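Local coordinates for protein DNA polymerase III subunit beta (Deinococcus radiodurans, PDB 4TRT) that probably forms a ring-shaped, head-to-tail dimeric clamp around DNA that tethers DNA polymerases and other proteins to it and so confers processivity, at residues A76-N81 against F105-G110; R318-A323 against A342-V347. All coordinates share one frame; numbering follows the deposited sequence.

Interaction 1: residues A76-N81 against F105-G110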
# COMPACT_ATOMS: atom_id res chain seq x y z
N ALA A 76 15.67 -13.52 5.05
CA ALA A 76 15.09 -13.05 3.80
C ALA A 76 15.35 -11.56 3.60
O ALA A 76 15.66 -11.11 2.50
CB ALA A 76 13.59 -13.33 3.78
N GLN A 77 15.23 -10.80 4.68
CA GLN A 77 15.44 -9.36 4.63
C GLN A 77 16.90 -9.02 4.32
O GLN A 77 17.19 -8.11 3.54
CB GLN A 77 15.00 -8.73 5.96
CG GLN A 77 15.25 -7.24 6.08
CD GLN A 77 14.75 -6.69 7.41
OE1 GLN A 77 14.57 -7.44 8.37
NE2 GLN A 77 14.52 -5.39 7.47
N ILE A 78 17.82 -9.73 4.97
CA ILE A 78 19.25 -9.50 4.74
C ILE A 78 19.61 -9.79 3.27
O ILE A 78 20.30 -9.00 2.62
CB ILE A 78 20.08 -10.37 5.70
CG1 ILE A 78 20.04 -9.78 7.12
CG2 ILE A 78 21.52 -10.53 5.21
CD1 ILE A 78 20.64 -10.73 8.16
N VAL A 79 19.09 -10.88 2.74
CA VAL A 79 19.41 -11.27 1.36
C VAL A 79 18.81 -10.27 0.37
O VAL A 79 19.49 -9.82 -0.54
CB VAL A 79 18.94 -12.71 1.04
CG1 VAL A 79 19.16 -13.05 -0.45
CG2 VAL A 79 19.69 -13.70 1.91
N ARG A 80 17.57 -9.87 0.59
CA ARG A 80 16.93 -8.86 -0.23
C ARG A 80 17.71 -7.55 -0.30
O ARG A 80 17.82 -6.97 -1.37
CB ARG A 80 15.53 -8.61 0.32
CG ARG A 80 14.73 -7.47 -0.29
CD ARG A 80 13.39 -7.34 0.42
NE ARG A 80 12.81 -8.64 0.69
CZ ARG A 80 12.38 -9.09 1.88
NH1 ARG A 80 12.42 -8.34 2.97
NH2 ARG A 80 11.88 -10.31 1.95
N ASN A 81 18.28 -7.13 0.83
CA ASN A 81 19.00 -5.86 0.92
C ASN A 81 20.42 -5.90 0.36
O ASN A 81 21.06 -4.86 0.24
CB ASN A 81 19.05 -5.39 2.38
CG ASN A 81 17.70 -4.95 2.92
OD1 ASN A 81 16.78 -4.64 2.15
ND2 ASN A 81 17.57 -4.91 4.25
N PHE A 105 27.46 -10.13 6.48
CA PHE A 105 26.43 -10.24 7.50
C PHE A 105 26.63 -11.56 8.24
O PHE A 105 26.98 -12.55 7.63
CB PHE A 105 25.03 -10.16 6.86
CG PHE A 105 24.62 -8.77 6.47
CD1 PHE A 105 25.21 -8.13 5.40
CD2 PHE A 105 23.68 -8.08 7.21
CE1 PHE A 105 24.86 -6.82 5.07
CE2 PHE A 105 23.30 -6.80 6.87
CZ PHE A 105 23.91 -6.16 5.81
N LYS A 106 26.44 -11.56 9.56
CA LYS A 106 26.50 -12.78 10.37
C LYS A 106 25.17 -12.97 11.06
O LYS A 106 24.71 -12.06 11.74
CB LYS A 106 27.57 -12.69 11.47
CG LYS A 106 28.93 -12.16 11.07
CD LYS A 106 29.65 -13.05 10.08
CE LYS A 106 31.11 -12.63 9.98
NZ LYS A 106 31.75 -13.10 8.73
N LEU A 107 24.55 -14.14 10.91
CA LEU A 107 23.35 -14.50 11.66
C LEU A 107 23.64 -15.65 12.62
O LEU A 107 24.25 -16.65 12.24
CB LEU A 107 22.23 -14.97 10.73
CG LEU A 107 21.44 -14.02 9.86
CD1 LEU A 107 22.38 -13.47 8.80
CD2 LEU A 107 20.27 -14.76 9.23
N GLN A 108 23.19 -15.51 13.87
CA GLN A 108 23.20 -16.63 14.80
C GLN A 108 22.23 -17.70 14.33
O GLN A 108 21.10 -17.41 13.99
CB GLN A 108 22.80 -16.16 16.20
CG GLN A 108 23.91 -15.38 16.89
CD GLN A 108 25.16 -16.21 17.16
OE1 GLN A 108 25.13 -17.20 17.90
NE2 GLN A 108 26.26 -15.79 16.55
N THR A 109 22.70 -18.94 14.27
CA THR A 109 21.86 -20.07 13.87
C THR A 109 21.19 -20.66 15.10
O THR A 109 21.63 -20.42 16.22
CB THR A 109 22.69 -21.16 13.19
OG1 THR A 109 23.75 -21.55 14.06
CG2 THR A 109 23.29 -20.66 11.89
N GLY A 110 20.14 -21.46 14.89
CA GLY A 110 19.35 -22.02 15.98
C GLY A 110 19.58 -23.50 16.20
O GLY A 110 20.57 -24.08 15.73
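Of residues 76-81, I78 alone carries the contact with 105-110, where it meets L107 and F105. At the tight end the methyl CD1 of I78 runs tip to tip into L107, where CD1 to CD1 measures 3.3 Å, closer than two methyl groups usually sit. The same I78 CD1 lies 3.8 Å from L107 CG, lodged against the branch point of the leucine. The packing on F105 is more comfortable: I78 CG2 rests 3.8 Å from F105 CG and meets the ring at a slant, while the two side chains slide past each other in opposite directions. With CG1 anti to the carbonyl carbon (chi1 -75°), that branch brushes F105 CD2 on its way and carries CD1 on to L107. An alanine at I78 would lack both branches, which would probably leave a gap beside the F105 ring and the L107 methyls without their partner from the helix.

The strand's alternation separates this buried side from a looser, polar one. K106 points away from the helix, and its NZ forms a salt bridge with D104 and a hydrogen bond to S97 OG. On the helix, R80 pairs with E19 of helix 8-21, again apart from the strand. The arrangement is a helix packed on an antiparallel sheet in the N-terminal domain of a beta sliding clamp, at the junction of the head-to-tail ring: F105 and K106 pair antiparallel with a strand of the second subunit, and N81 O accepts a hydrogen bond from R263 of that subunit. Residues 76-81 and 105-110 thus meet through hydrocarbon side chains, while polar bonds lie in the strand pairing, the salt bridge to helix 8-21 and the subunit interface.

Interaction 2: residues R318-A323 against A342-V347. Unlike the reference sequence in segment 342-347: V347 (reference Arg).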
# COMPACT_ATOMS: atom_id res chain seq x y z
N ARG A 318 -21.51 -6.79 -3.14
CA ARG A 318 -20.19 -7.36 -2.92
C ARG A 318 -20.09 -8.75 -3.54
O ARG A 318 -19.08 -9.09 -4.17
CB ARG A 318 -19.83 -7.43 -1.42
CG ARG A 318 -18.47 -8.11 -1.19
CD ARG A 318 -17.99 -8.01 0.25
NE ARG A 318 -17.85 -6.63 0.74
CZ ARG A 318 -16.83 -5.81 0.47
NH1 ARG A 318 -15.82 -6.20 -0.31
NH2 ARG A 318 -16.82 -4.58 0.97
N HIS A 319 -21.14 -9.55 -3.37
CA HIS A 319 -21.19 -10.89 -3.98
C HIS A 319 -21.27 -10.79 -5.48
O HIS A 319 -20.73 -11.63 -6.19
CB HIS A 319 -22.31 -11.73 -3.38
CG HIS A 319 -22.09 -12.03 -1.91
ND1 HIS A 319 -22.88 -12.87 -1.21
CD2 HIS A 319 -21.12 -11.57 -1.01
CE1 HIS A 319 -22.44 -12.93 0.07
NE2 HIS A 319 -21.36 -12.14 0.18
N VAL A 320 -21.91 -9.75 -5.99
CA VAL A 320 -21.99 -9.51 -7.43
C VAL A 320 -20.58 -9.28 -7.98
O VAL A 320 -20.18 -9.89 -8.98
CB VAL A 320 -22.91 -8.32 -7.80
CG1 VAL A 320 -22.69 -7.90 -9.24
CG2 VAL A 320 -24.38 -8.69 -7.58
N LEU A 321 -19.82 -8.41 -7.32
CA LEU A 321 -18.47 -8.10 -7.75
C LEU A 321 -17.56 -9.31 -7.63
O LEU A 321 -16.73 -9.55 -8.52
CB LEU A 321 -17.90 -6.91 -6.97
CG LEU A 321 -18.59 -5.57 -7.28
CD1 LEU A 321 -17.97 -4.45 -6.46
CD2 LEU A 321 -18.54 -5.25 -8.77
N ASP A 322 -17.71 -10.09 -6.55
CA ASP A 322 -16.99 -11.36 -6.40
C ASP A 322 -17.25 -12.25 -7.62
O ASP A 322 -16.32 -12.79 -8.22
CB ASP A 322 -17.46 -12.16 -5.18
CG ASP A 322 -17.00 -11.60 -3.85
OD1 ASP A 322 -16.05 -10.80 -3.79
OD2 ASP A 322 -17.60 -12.00 -2.83
N ALA A 323 -18.53 -12.41 -7.96
CA ALA A 323 -18.94 -13.32 -9.03
C ALA A 323 -18.46 -12.85 -10.41
O ALA A 323 -18.08 -13.67 -11.24
CB ALA A 323 -20.46 -13.50 -9.02
N ALA A 342 -29.50 -16.87 -10.11
CA ALA A 342 -29.00 -16.42 -11.40
C ALA A 342 -27.64 -17.02 -11.68
O ALA A 342 -26.92 -17.38 -10.76
CB ALA A 342 -28.91 -14.90 -11.41
N ILE A 343 -27.27 -17.08 -12.96
CA ILE A 343 -25.93 -17.51 -13.38
C ILE A 343 -25.24 -16.33 -14.06
O ILE A 343 -25.84 -15.68 -14.92
CB ILE A 343 -25.98 -18.72 -14.34
CG1 ILE A 343 -26.59 -19.95 -13.65
CG2 ILE A 343 -24.60 -19.06 -14.86
CD1 ILE A 343 -26.94 -21.06 -14.63
N PHE A 344 -24.01 -16.02 -13.63
CA PHE A 344 -23.15 -15.06 -14.30
C PHE A 344 -21.97 -15.82 -14.91
O PHE A 344 -21.35 -16.66 -14.25
CB PHE A 344 -22.61 -13.98 -13.35
CG PHE A 344 -23.65 -13.15 -12.65
CD1 PHE A 344 -25.00 -13.19 -13.01
CD2 PHE A 344 -23.25 -12.26 -11.66
CE1 PHE A 344 -25.92 -12.41 -12.35
CE2 PHE A 344 -24.16 -11.45 -11.01
CZ PHE A 344 -25.50 -11.54 -11.34
N ARG A 345 -21.69 -15.57 -16.18
CA ARG A 345 -20.57 -16.21 -16.86
C ARG A 345 -20.08 -15.35 -18.03
O ARG A 345 -20.70 -14.33 -18.34
CB ARG A 345 -20.99 -17.60 -17.34
CG ARG A 345 -22.16 -17.62 -18.30
CD ARG A 345 -22.59 -19.02 -18.70
NE ARG A 345 -23.31 -18.93 -19.96
CZ ARG A 345 -23.77 -19.95 -20.66
NH1 ARG A 345 -23.61 -21.20 -20.24
NH2 ARG A 345 -24.39 -19.71 -21.81
N ALA A 346 -18.97 -15.74 -18.65
CA ALA A 346 -18.54 -15.14 -19.93
C ALA A 346 -19.41 -15.67 -21.06
O ALA A 346 -20.05 -16.71 -20.91
CB ALA A 346 -17.06 -15.41 -20.21
N VAL A 347 -19.45 -14.97 -22.19
CA VAL A 347 -20.25 -15.40 -23.36
C VAL A 347 -20.03 -16.91 -23.67
O VAL A 347 -18.91 -17.37 -23.79
CB VAL A 347 -19.92 -14.53 -24.60
CG1 VAL A 347 -20.54 -15.12 -25.87
CG2 VAL A 347 -20.41 -13.11 -24.38
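Residues 318-323 and 342-347 come nearest at A323 and F344, whose CA atoms stand 7.0 Å apart, and the side chain of F344 spans the distance between helix and strand. Its CG lies anti to the carbonyl carbon (chi1 -59°), and the side chain leaves the strand in the direction of the helix. Two residues one helical turn apart receive it: A323 CB sits 4.0 Å from CD2 of F344, and V320 CG1 lies 4.2 Å from CE2 of F344. Both approach the ring obliquely and along the same CD2-CE2 side, the small alanine near the root of the ring and the valine farther out.

Neighbouring strands complete the surroundings. F344 also touches M357 of strand 353-357 and L333 of strand 330-335, the two strands that flank its own, while V320 reaches F315 and M357. A polar tie to the sheet is made next door, where A323 O is hydrogen-bonded to Y353 OH.

The contact therefore illustrates how a helix is seated on the sheet of a clamp domain: an aromatic from the strand meets aliphatic groups on successive turns at ordinary van der Waals distances, so that what F344 shares with V320 and A323 is apolar contact and the exclusion of water, with the directional bond left to the neighbouring strand.

Both contacts are buried and apolar, and each lays a helix against a strand of an antiparallel sheet, but with different elements: interaction 1 belongs to the N-terminal domain and interaction 2 to the C-terminal one, their centres about 46 Å apart on opposite sides of the chain's centre. The strand of interaction 1 is outermost within the chain, and the second subunit continues its sheet; that of interaction 2 is an inner one, and no other chain touches its segments. Interaction 1 joins a tight methyl-methyl meeting to an aliphatic-aromatic one, one helix residue serving two on the strand; interaction 2 sets two aliphatic helix residues against one aromatic ring at looser distances.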